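Local atomic coordinates of computational Design of Enzyme (Synthetic construct, PDB entry 3TP4), a protein that is a computationally designed enzyme on a glycosyl hydrolase family 26 TIM-barrel scaffold, probably meant to carry an activated serine in a catalytic triad. Residues 20-25 and 362-367; 26-31 and 315-320; 12-17 and 209-214. All blocks are in the same frame, centred on the assembly; numbering follows the deposited sequence.

Interaction 1 (20-25 and 362-367)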
loop_
_atom_site.group_PDB
_atom_site.type_symbol
_atom_site.label_atom_id
_atom_site.label_comp_id
_atom_site.label_asym_id
_atom_site.label_seq_id
_atom_site.Cartn_x
_atom_site.Cartn_y
_atom_site.Cartn_z
ATOM N N LEU A 20 12.320 -5.932 9.129
ATOM C CA LEU A 20 11.290 -4.914 9.341
ATOM C C LEU A 20 9.913 -5.551 9.456
ATOM O O LEU A 20 9.129 -5.194 10.333
ATOM C CB LEU A 20 11.293 -3.878 8.210
ATOM C CG LEU A 20 10.197 -2.806 8.302
ATOM C CD1 LEU A 20 10.238 -2.057 9.645
ATOM C CD2 LEU A 20 10.285 -1.815 7.141
ATOM N N LEU A 21 9.607 -6.497 8.570
ATOM C CA LEU A 21 8.288 -7.134 8.620
ATOM C C LEU A 21 8.087 -7.870 9.945
ATOM O O LEU A 21 7.003 -7.840 10.526
ATOM C CB LEU A 21 8.086 -8.075 7.435
ATOM C CG LEU A 21 6.665 -8.600 7.250
ATOM C CD1 LEU A 21 5.677 -7.458 7.117
ATOM C CD2 LEU A 21 6.586 -9.546 6.025
ATOM N N SER A 22 9.144 -8.519 10.431
ATOM C CA SER A 22 9.111 -9.169 11.739
ATOM C C SER A 22 8.896 -8.163 12.865
ATOM O O SER A 22 8.131 -8.410 13.792
ATOM C CB SER A 22 10.411 -9.936 11.993
ATOM O OG SER A 22 10.449 -10.434 13.326
ATOM N N TYR A 23 9.595 -7.040 12.791
ATOM C CA TYR A 23 9.481 -6.010 13.811
ATOM C C TYR A 23 8.056 -5.454 13.869
ATOM O O TYR A 23 7.476 -5.326 14.950
ATOM C CB TYR A 23 10.503 -4.890 13.563
ATOM C CG TYR A 23 10.238 -3.638 14.361
ATOM C CD1 TYR A 23 10.732 -3.491 15.655
ATOM C CD2 TYR A 23 9.490 -2.603 13.821
ATOM C CE1 TYR A 23 10.490 -2.345 16.379
ATOM C CE2 TYR A 23 9.247 -1.458 14.529
ATOM C CZ TYR A 23 9.748 -1.328 15.806
ATOM O OH TYR A 23 9.489 -0.176 16.506
ATOM N N LEU A 24 7.492 -5.132 12.708
ATOM C CA LEU A 24 6.142 -4.574 12.661
ATOM C C LEU A 24 5.111 -5.551 13.247
ATOM O O LEU A 24 4.174 -5.132 13.916
ATOM C CB LEU A 24 5.777 -4.165 11.230
ATOM C CG LEU A 24 6.602 -2.987 10.682
ATOM C CD1 LEU A 24 6.376 -2.792 9.160
ATOM C CD2 LEU A 24 6.287 -1.710 11.474
ATOM N N ASP A 25 5.276 -6.850 13.010
ATOM C CA ASP A 25 4.351 -7.814 13.610
ATOM C C ASP A 25 4.550 -7.848 15.126
ATOM O O ASP A 25 3.591 -7.876 15.889
ATOM C CB ASP A 25 4.542 -9.216 13.017
ATOM C CG ASP A 25 3.406 -10.170 13.384
ATOM O OD1 ASP A 25 2.233 -9.728 13.460
ATOM O OD2 ASP A 25 3.690 -11.366 13.603
ATOM N N PHE A 362 15.681 -3.378 12.149
ATOM C CA PHE A 362 16.350 -3.793 10.916
ATOM C C PHE A 362 17.446 -4.842 11.075
ATOM O O PHE A 362 17.954 -5.350 10.073
ATOM C CB PHE A 362 16.915 -2.580 10.172
ATOM C CG PHE A 362 15.890 -1.543 9.852
ATOM C CD1 PHE A 362 14.917 -1.784 8.894
ATOM C CD2 PHE A 362 15.891 -0.317 10.514
ATOM C CE1 PHE A 362 13.957 -0.826 8.591
ATOM C CE2 PHE A 362 14.935 0.646 10.220
ATOM C CZ PHE A 362 13.963 0.392 9.256
ATOM N N ASP A 363 17.793 -5.186 12.311
ATOM C CA ASP A 363 18.974 -6.000 12.548
ATOM C C ASP A 363 18.620 -7.394 13.020
ATOM O O ASP A 363 19.471 -8.116 13.522
ATOM C CB ASP A 363 19.925 -5.305 13.538
ATOM C CG ASP A 363 19.285 -5.044 14.889
ATOM O OD1 ASP A 363 18.084 -5.327 15.062
ATOM O OD2 ASP A 363 19.987 -4.539 15.783
ATOM N N ARG A 364 17.360 -7.777 12.844
ATOM C CA ARG A 364 16.918 -9.108 13.228
ATOM C C ARG A 364 17.384 -10.157 12.218
ATOM O O ARG A 364 17.654 -9.845 11.057
ATOM C CB ARG A 364 15.394 -9.143 13.405
ATOM C CG ARG A 364 14.930 -8.461 14.689
ATOM C CD ARG A 364 13.680 -7.618 14.490
ATOM N NE ARG A 364 12.460 -8.339 14.818
ATOM C CZ ARG A 364 11.674 -8.071 15.859
ATOM N NH1 ARG A 364 11.975 -7.095 16.705
ATOM N NH2 ARG A 364 10.581 -8.792 16.057
ATOM N N THR A 365 17.509 -11.392 12.681
ATOM C CA THR A 365 17.805 -12.512 11.801
ATOM C C THR A 365 16.516 -13.286 11.560
ATOM O O THR A 365 15.989 -13.939 12.467
ATOM C CB THR A 365 18.871 -13.442 12.404
ATOM O OG1 THR A 365 20.077 -12.699 12.629
ATOM C CG2 THR A 365 19.166 -14.595 11.450
ATOM N N VAL A 366 16.004 -13.195 10.339
ATOM C CA VAL A 366 14.729 -13.820 10.007
ATOM C C VAL A 366 14.713 -14.286 8.556
ATOM O O VAL A 366 15.056 -13.531 7.642
ATOM C CB VAL A 366 13.555 -12.861 10.282
ATOM C CG1 VAL A 366 13.925 -11.456 9.887
ATOM C CG2 VAL A 366 12.297 -13.329 9.569
ATOM N N ALA A 367 14.340 -15.544 8.358
ATOM C CA ALA A 367 14.296 -16.123 7.019
ATOM C C ALA A 367 12.891 -16.079 6.432
ATOM O O ALA A 367 11.887 -16.125 7.151
ATOM C CB ALA A 367 14.828 -17.550 7.025
#

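Interaction 2 (26-31 and 315-320)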
loop_
_atom_site.group_PDB
_atom_site.type_symbol
_atom_site.label_atom_id
_atom_site.label_comp_id
_atom_site.label_asym_id
_atom_site.label_seq_id
_atom_site.Cartn_x
_atom_site.Cartn_y
_atom_site.Cartn_z
ATOM N N GLY A 26 5.809 -7.829 15.555
ATOM C CA GLY A 26 6.139 -7.944 16.967
ATOM C C GLY A 26 5.678 -6.783 17.822
ATOM O O GLY A 26 5.394 -6.957 19.009
ATOM N N VAL A 27 5.589 -5.594 17.232
ATOM C CA VAL A 27 5.171 -4.428 17.999
ATOM C C VAL A 27 3.661 -4.410 18.257
ATOM O O VAL A 27 3.190 -3.757 19.185
ATOM C CB VAL A 27 5.633 -3.108 17.320
ATOM C CG1 VAL A 27 4.645 -2.689 16.238
ATOM C CG2 VAL A 27 5.800 -2.013 18.345
ATOM N N ARG A 28 2.900 -5.137 17.444
ATOM C CA ARG A 28 1.443 -5.090 17.541
ATOM C C ARG A 28 0.941 -5.414 18.946
ATOM O O ARG A 28 1.225 -6.482 19.481
ATOM C CB ARG A 28 0.815 -6.008 16.485
ATOM C CG ARG A 28 1.194 -5.574 15.059
ATOM C CD ARG A 28 0.756 -6.576 14.012
ATOM N NE ARG A 28 -0.682 -6.796 14.084
ATOM C CZ ARG A 28 -1.273 -7.980 13.934
ATOM N NH1 ARG A 28 -0.551 -9.072 13.693
ATOM N NH2 ARG A 28 -2.596 -8.068 14.036
ATOM N N GLY A 29 0.213 -4.472 19.542
ATOM C CA GLY A 29 -0.285 -4.629 20.897
ATOM C C GLY A 29 0.649 -4.099 21.975
ATOM O O GLY A 29 0.234 -3.912 23.110
ATOM N N GLU A 30 1.911 -3.862 21.626
ATOM C CA GLU A 30 2.892 -3.354 22.588
ATOM C C GLU A 30 3.000 -1.832 22.500
ATOM O O GLU A 30 3.094 -1.148 23.502
ATOM C CB GLU A 30 4.266 -3.988 22.349
ATOM C CG GLU A 30 4.283 -5.501 22.538
ATOM C CD GLU A 30 3.828 -5.915 23.926
ATOM O OE1 GLU A 30 4.399 -5.405 24.916
ATOM O OE2 GLU A 30 2.894 -6.744 24.033
ATOM N N GLY A 31 2.989 -1.319 21.280
ATOM C CA GLY A 31 2.987 0.108 21.037
ATOM C C GLY A 31 2.654 0.342 19.580
ATOM O O GLY A 31 2.816 -0.553 18.750
ATOM N N ARG A 315 -3.897 -4.324 18.427
ATOM C CA ARG A 315 -2.931 -5.122 17.648
ATOM C C ARG A 315 -2.691 -4.558 16.239
ATOM O O ARG A 315 -2.849 -5.240 15.220
ATOM C CB ARG A 315 -3.294 -6.612 17.637
ATOM C CG ARG A 315 -3.106 -7.264 19.024
ATOM C CD ARG A 315 -3.474 -8.764 19.032
ATOM N NE ARG A 315 -2.735 -9.476 17.998
ATOM C CZ ARG A 315 -1.416 -9.638 17.993
ATOM N NH1 ARG A 315 -0.672 -9.160 18.988
ATOM N NH2 ARG A 315 -0.839 -10.285 16.991
ATOM N N ASN A 316 -2.270 -3.302 16.214
ATOM C CA ASN A 316 -1.999 -2.592 14.976
ATOM C C ASN A 316 -0.683 -1.812 15.040
ATOM O O ASN A 316 -0.413 -1.113 16.009
ATOM C CB ASN A 316 -3.191 -1.708 14.620
ATOM C CG ASN A 316 -4.296 -2.511 13.967
ATOM O OD1 ASN A 316 -4.113 -3.015 12.864
ATOM N ND2 ASN A 316 -5.421 -2.678 14.658
ATOM N N ALA A 317 0.131 -1.964 14.004
ATOM C CA ALA A 317 1.552 -1.621 14.071
ATOM C C ALA A 317 1.878 -0.134 14.004
ATOM O O ALA A 317 2.826 0.318 14.640
ATOM C CB ALA A 317 2.310 -2.366 12.991
ATOM N N TYR A 318 1.121 0.613 13.208
ATOM C CA TYR A 318 1.344 2.052 13.083
ATOM C C TYR A 318 0.080 2.798 12.686
ATOM O O TYR A 318 -0.932 2.186 12.315
ATOM C CB TYR A 318 2.504 2.362 12.112
ATOM C CG TYR A 318 2.333 1.878 10.672
ATOM C CD1 TYR A 318 2.826 0.635 10.274
ATOM C CD2 TYR A 318 1.722 2.680 9.705
ATOM C CE1 TYR A 318 2.696 0.188 8.964
ATOM C CE2 TYR A 318 1.587 2.240 8.367
ATOM C CZ TYR A 318 2.083 0.996 8.012
ATOM O OH TYR A 318 1.948 0.532 6.713
HETATM N N MSE A 319 0.134 4.119 12.791
HETATM C CA MSE A 319 -0.974 4.973 12.382
HETATM C C MSE A 319 -0.401 6.299 11.890
HETATM O O MSE A 319 0.261 7.018 12.638
HETATM C CB MSE A 319 -1.923 5.210 13.558
HETATM C CG MSE A 319 -1.249 5.856 14.749
HETATM SE SE MSE A 319 -2.378 5.713 16.341
HETATM C CE MSE A 319 -3.922 6.767 15.753
ATOM N N GLU A 320 -0.653 6.611 10.622
ATOM C CA GLU A 320 -0.046 7.766 9.974
ATOM C C GLU A 320 -1.104 8.833 9.702
ATOM O O GLU A 320 -2.196 8.525 9.215
ATOM C CB GLU A 320 0.613 7.340 8.647
ATOM C CG GLU A 320 1.342 8.496 7.957
ATOM C CD GLU A 320 1.679 8.194 6.493
ATOM O OE1 GLU A 320 1.848 7.006 6.133
ATOM O OE2 GLU A 320 1.794 9.157 5.708
HETATM O O HOH W 1 0.483 -1.930 18.593
#

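Interaction 3 (12-17 and 209-214)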
loop_
_atom_site.group_PDB
_atom_site.type_symbol
_atom_site.label_atom_id
_atom_site.label_comp_id
_atom_site.label_asym_id
_atom_site.label_seq_id
_atom_site.Cartn_x
_atom_site.Cartn_y
_atom_site.Cartn_z
ATOM N N ASP A 12 12.692 -13.184 -1.645
ATOM C CA ASP A 12 14.090 -12.806 -1.848
ATOM C C ASP A 12 14.436 -11.424 -1.277
ATOM O O ASP A 12 15.478 -10.861 -1.613
ATOM C CB ASP A 12 14.434 -12.808 -3.342
ATOM C CG ASP A 12 14.460 -14.209 -3.944
ATOM O OD1 ASP A 12 14.871 -15.162 -3.249
ATOM O OD2 ASP A 12 14.068 -14.351 -5.116
ATOM N N ALA A 13 13.564 -10.872 -0.439
ATOM C CA ALA A 13 13.796 -9.552 0.147
ATOM C C ALA A 13 15.048 -9.554 1.016
ATOM O O ALA A 13 15.423 -10.576 1.589
ATOM C CB ALA A 13 12.591 -9.099 0.979
ATOM N N THR A 14 15.676 -8.396 1.120
ATOM C CA THR A 14 16.885 -8.259 1.921
ATOM C C THR A 14 16.656 -8.599 3.395
ATOM O O THR A 14 15.519 -8.653 3.877
ATOM C CB THR A 14 17.457 -6.838 1.814
ATOM O OG1 THR A 14 16.604 -5.916 2.507
ATOM C CG2 THR A 14 17.564 -6.421 0.356
ATOM N N ALA A 15 17.758 -8.831 4.100
ATOM C CA ALA A 15 17.737 -9.173 5.508
ATOM C C ALA A 15 17.011 -8.088 6.304
ATOM O O ALA A 15 16.178 -8.380 7.161
ATOM C CB ALA A 15 19.183 -9.331 6.024
ATOM N N GLU A 16 17.343 -6.835 6.017
ATOM C CA GLU A 16 16.773 -5.710 6.758
ATOM C C GLU A 16 15.269 -5.604 6.514
ATOM O O GLU A 16 14.500 -5.254 7.414
ATOM C CB GLU A 16 17.472 -4.405 6.381
ATOM C CG GLU A 16 18.916 -4.288 6.923
ATOM C CD GLU A 16 19.924 -5.118 6.127
ATOM O OE1 GLU A 16 19.598 -5.577 5.006
ATOM O OE2 GLU A 16 21.052 -5.313 6.626
ATOM N N THR A 17 14.866 -5.929 5.293
ATOM C CA THR A 17 13.461 -5.884 4.893
ATOM C C THR A 17 12.647 -6.969 5.588
ATOM O O THR A 17 11.565 -6.697 6.115
ATOM C CB THR A 17 13.332 -6.022 3.369
ATOM O OG1 THR A 17 14.060 -4.958 2.752
ATOM C CG2 THR A 17 11.862 -5.950 2.937
ATOM N N GLY A 209 13.408 -6.783 -10.002
ATOM C CA GLY A 209 14.292 -7.269 -8.955
ATOM C C GLY A 209 14.312 -6.433 -7.684
ATOM O O GLY A 209 15.267 -6.495 -6.907
ATOM N N VAL A 210 13.262 -5.649 -7.459
ATOM C CA VAL A 210 13.160 -4.875 -6.227
ATOM C C VAL A 210 13.171 -5.819 -5.034
ATOM O O VAL A 210 12.417 -6.791 -4.995
ATOM C CB VAL A 210 11.881 -4.011 -6.197
ATOM C CG1 VAL A 210 11.668 -3.397 -4.805
ATOM C CG2 VAL A 210 11.956 -2.936 -7.260
ATOM N N SER A 211 14.034 -5.542 -4.060
ATOM C CA SER A 211 14.196 -6.454 -2.940
ATOM C C SER A 211 14.032 -5.779 -1.580
ATOM O O SER A 211 14.202 -6.424 -0.546
ATOM C CB SER A 211 15.563 -7.152 -3.012
ATOM O OG SER A 211 16.610 -6.210 -2.857
ATOM N N ASN A 212 13.707 -4.490 -1.573
ATOM C CA ASN A 212 13.568 -3.761 -0.305
ATOM C C ASN A 212 12.161 -3.196 -0.077
ATOM O O ASN A 212 11.994 -2.207 0.639
ATOM C CB ASN A 212 14.648 -2.661 -0.156
ATOM C CG ASN A 212 14.607 -1.637 -1.284
ATOM O OD1 ASN A 212 14.399 -1.990 -2.443
ATOM N ND2 ASN A 212 14.798 -0.363 -0.948
ATOM N N PHE A 213 11.158 -3.836 -0.681
ATOM C CA PHE A 213 9.761 -3.471 -0.460
ATOM C C PHE A 213 8.994 -4.484 0.408
ATOM O O PHE A 213 9.133 -5.711 0.259
ATOM C CB PHE A 213 8.996 -3.327 -1.782
ATOM C CG PHE A 213 9.177 -2.005 -2.473
ATOM C CD1 PHE A 213 10.025 -1.046 -1.966
ATOM C CD2 PHE A 213 8.478 -1.725 -3.638
ATOM C CE1 PHE A 213 10.180 0.165 -2.608
ATOM C CE2 PHE A 213 8.631 -0.522 -4.284
ATOM C CZ PHE A 213 9.486 0.429 -3.767
ATOM N N LEU A 214 8.177 -3.941 1.303
ATOM C CA LEU A 214 7.063 -4.660 1.904
ATOM C C LEU A 214 5.819 -4.057 1.252
ATOM O O LEU A 214 5.796 -2.869 0.947
ATOM C CB LEU A 214 7.028 -4.446 3.419
ATOM C CG LEU A 214 8.245 -4.981 4.178
ATOM C CD1 LEU A 214 8.154 -4.697 5.685
ATOM C CD2 LEU A 214 8.429 -6.494 3.917
#

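Interaction 1 (20-25 and 362-367)
The helical segment 20-25 is skirted by segment 362-367, which comes nearest at Phe362, its CA 5.4 Å from the CA of Leu20, and is 7.5 Å from CA to CA between Ser22 and Val366. The first belongs to helix 15-27 of the TIM barrel, and the second runs into the short strand 366-368, which pairs in parallel with strand 4-6 in a small two-stranded sheet apart from the barrel sheet. Arg364, its chain bent at both chi2 and chi3, brings its guanidinium down side-on over the helix. NE and NH2 both point at one acceptor, Ser22 OG, at 3.3 Å from NE and 3.2 Å from NH2, with the oxygen close to the guanidinium plane. The hydroxyl lies anti to its backbone N (chi1 173°) and has its strongest polar partner in Glu4 OE2, whose negative charge would probably polarise it toward accepting from the arginine. Tyr23 meets the same arginine differently: its ring stands nearly perpendicular to the guanidinium, presenting its edge to NH1. Leu20 and Phe362 run side by side, Leu20 CD1 resting 4.1 Å from Phe362 CE1. Directly over the centre of one guanidinium face of Arg364, 3.6 Å above its plane, sits Tyr23 CA.

Interaction 2 (26-31 and 315-320)
In Arg28 and Arg315 alike, CG lies anti to the carbonyl carbon, chi2 is extended, and a single bend at chi3 (57° in Arg28, 54° in Arg315) turns the guanidinium out of line, so that the two chains cross at about a right angle. They meet where helix 15-27 of the TIM barrel ends and its loop leads to strand 32-37, beside the entry to strand 318-321, the parallel neighbour of that strand. Arg28 grips one backbone oxygen side-on: Arg315 O is 2.9 Å from NE, which lies above the carbonyl plane, and 3.1 Å from NH2, which sits on a lone pair in it. Over one face of the Arg28 guanidinium, toward its rim, comes Arg315 NH2, 3.5 Å from Arg28 NH1. Asp272 forms salt bridges to both of these nitrogens, and Asp25 to Arg28 NH1, so the like charges are probably well compensated. The aliphatic part of Arg28 packs through CG on Ala317 CB, which also meets Val27 CG1. An alanine in place of Arg28 would remove the double grip on Arg315 O and would probably leave the two aspartates with less positive charge and the turn less firmly tied to the strand entry. Gly29 has a positive phi of 91°, at which a CB would jam against the carbonyl oxygen of Arg28; it would also crowd Arg315 CG. Its N-H donates to a bridging water, 2.7 Å from Gly29 N, and that water is also hydrogen-bonded to Asn316 O at 2.9 Å and Gly31 O at 2.7 Å.

Interaction 3 (12-17 and 209-214)
Thr17 points its CB at the loop 209-214, and each of its atoms meets part of it. CB itself lies 4.0 Å from Ser211 O. Of its two branches, OG1 stands anti to the carbonyl carbon and lies against the backbone of Asn212, 3.3 Å from its CA, while donating its proton to Thr14 OG1 at 2.7 Å. The methyl CG2, anti to the backbone N, is directed the other way, along the start of strand 213-217, where it touches Leu214 CD2 at 3.6 Å, the two side chains lying alongside each other, antiparallel. The arrangement joins the N-terminus of helix 15-27 in the TIM barrel to the loop that follows helix 190-207 and enters the barrel strand. Thr14 occupies the N-cap position, right before the first turn. Its backbone N reaches across to Ser211 O, 3.0 Å away, in a nearly straight bond (162°) that lies in the carbonyl plane. The same oxygen takes a CA-H contact from Ala13, and the methyl CG2 of Thr14 is 3.4 Å from Ser211 OG. Behind this meeting, the side-chain amide of Asn212 is held by the carbonyls of Ile166 and Ala155, which probably helps hold the loop. The N-cap backbone N is thus satisfied by a single carbonyl, Ser211 O, while the two threonine hydroxyls pair within the helix start, and the methyl of Thr17 is given over to apolar packing against Leu214.

In the fold
All three interactions use helix 15-27: its first residues and the loop before them in interaction 3, its middle in interaction 1, its end in interaction 2. The partners follow along the chain in the order 209-214, 315-320 and 362-367. Centres are about 11 Å apart for interactions 1 and 3 and about 14 Å for 1 and 2, both pairs touching, and about 21 Å for 2 and 3. Interactions 2 and 3 tie the two ends of the helix to strands 318-321 and 213-217 of one barrel sheet; interaction 1 ties its middle to the segment leading into the small sheet 4-6/366-368. Strand 318-321 also carries Glu320, hydrogen-bonded to His37, consistent with a designed triad with Ser70.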